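Local coordinates for antifreeze protein (Uncultured bacterium, PDB 6EIO) that probably binds to ice crystals and limits their growth, using faces of a right-handed beta-helix typical of its ice-binding family, at residues G31-F36 / L88-A93. Numbering follows the deposited sequence.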
# COMPACT_ATOMS: atom_id res chain seq x y z
N GLY A 31 -13.11 4.61 2.28
CA GLY A 31 -13.98 4.93 3.38
C GLY A 31 -13.23 5.57 4.54
O GLY A 31 -12.40 6.48 4.38
N SER A 32 -13.55 5.08 5.74
CA SER A 32 -12.98 5.64 6.95
C SER A 32 -11.50 5.31 7.13
O SER A 32 -10.90 5.77 8.11
CB SER A 32 -13.83 5.18 8.14
OG SER A 32 -13.85 3.78 8.23
N ALA A 33 -10.89 4.56 6.21
CA ALA A 33 -9.45 4.37 6.25
C ALA A 33 -8.68 5.51 5.62
O ALA A 33 -7.45 5.51 5.73
CB ALA A 33 -9.06 3.04 5.58
N ASN A 34 -9.34 6.50 4.98
CA ASN A 34 -8.56 7.41 4.13
C ASN A 34 -7.55 8.26 4.90
O ASN A 34 -6.53 8.65 4.33
CB ASN A 34 -9.44 8.31 3.25
CG ASN A 34 -8.74 8.64 1.91
OD1 ASN A 34 -8.51 7.74 1.10
ND2 ASN A 34 -8.37 9.90 1.70
N ASN A 35 -7.83 8.60 6.16
CA ASN A 35 -6.91 9.45 6.91
C ASN A 35 -5.93 8.66 7.77
O ASN A 35 -5.14 9.27 8.51
CB ASN A 35 -7.71 10.50 7.70
CG ASN A 35 -8.38 11.48 6.78
OD1 ASN A 35 -7.72 12.09 5.94
ND2 ASN A 35 -9.67 11.70 6.95
N PHE A 36 -5.95 7.33 7.67
CA PHE A 36 -4.97 6.47 8.32
C PHE A 36 -3.77 6.25 7.42
O PHE A 36 -3.91 5.90 6.24
CB PHE A 36 -5.56 5.10 8.64
CG PHE A 36 -6.50 5.09 9.82
CD1 PHE A 36 -6.00 4.87 11.09
CD2 PHE A 36 -7.87 5.29 9.64
CE1 PHE A 36 -6.86 4.85 12.18
CE2 PHE A 36 -8.72 5.25 10.73
CZ PHE A 36 -8.21 5.04 12.00
N LEU A 88 -13.97 -2.46 8.65
CA LEU A 88 -15.04 -2.82 7.71
C LEU A 88 -14.75 -2.22 6.35
O LEU A 88 -14.96 -2.87 5.31
CB LEU A 88 -16.39 -2.31 8.23
CG LEU A 88 -16.87 -2.92 9.54
CD1 LEU A 88 -18.09 -2.17 10.06
CD2 LEU A 88 -17.19 -4.40 9.37
N ASP A 89 -14.27 -0.98 6.33
CA ASP A 89 -14.06 -0.28 5.07
C ASP A 89 -12.84 -0.80 4.32
O ASP A 89 -12.85 -0.80 3.07
CB ASP A 89 -14.01 1.23 5.32
CG ASP A 89 -15.34 1.79 5.80
OD1 ASP A 89 -16.37 1.07 5.78
OD2 ASP A 89 -15.35 2.97 6.19
N ILE A 90 -11.81 -1.28 5.02
CA ILE A 90 -10.70 -1.90 4.30
C ILE A 90 -11.07 -3.29 3.80
O ILE A 90 -10.56 -3.70 2.75
CB ILE A 90 -9.32 -1.83 5.01
CG1 ILE A 90 -9.22 -2.73 6.22
CG2 ILE A 90 -8.97 -0.39 5.31
CD1 ILE A 90 -7.80 -2.83 6.76
N THR A 91 -11.96 -4.01 4.48
CA THR A 91 -12.49 -5.24 3.89
C THR A 91 -13.23 -4.93 2.59
O THR A 91 -13.01 -5.59 1.57
CB THR A 91 -13.38 -5.94 4.90
OG1 THR A 91 -12.55 -6.37 5.98
CG2 THR A 91 -14.11 -7.14 4.26
N THR A 92 -14.08 -3.91 2.61
CA THR A 92 -14.78 -3.51 1.39
C THR A 92 -13.79 -3.17 0.28
O THR A 92 -13.94 -3.61 -0.87
CB THR A 92 -15.69 -2.32 1.71
OG1 THR A 92 -16.65 -2.75 2.67
CG2 THR A 92 -16.37 -1.76 0.46
N ALA A 93 -12.77 -2.37 0.60
CA ALA A 93 -11.80 -1.95 -0.41
C ALA A 93 -11.00 -3.13 -0.95
O ALA A 93 -10.75 -3.22 -2.15
CB ALA A 93 -10.86 -0.91 0.19
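In the ice-binding beta-solenoid fold, a long helix packs along the stack of coils, and here its middle turn, Asp89 and Ile90 of helix 81-99, meets Ser32 and Ala33 of the short 3-10 turn that leads into strand 36-40. The firmer bond is from the backbone: Ser32 N approaches on the anti lone pair, 2.8 Å from Asp89 OD2 and nearly straight at 171°. Ser32 is modelled in two conformers; in the one given, Ser32 OG adds a second bond, 2.7 Å from the same Asp89 OD2, from above the carboxylate plane, 47° out of it, with chi1 at 59° setting the hydroxyl between its own N and carbonyl carbon, on the side facing the acid. Asp89 OD1 is held by Gln85 NE2 one helical turn earlier, which helps fix the carboxylate's rotation. Replacing Asp89 by alanine removes the carboxylate and is likely to leave Ser32 N and, in this conformer, OG without their shared acceptor, and Gln85 NE2 without the oxygen it binds. Gly31 CA passes 3.7 Å from Asp89 OD2. Deeper in, Ala33 and Ile90 both rest on Ile39 of strand 36-40, and Ala33 CB presses tightly on Ile90 CG2 at 3.4 Å.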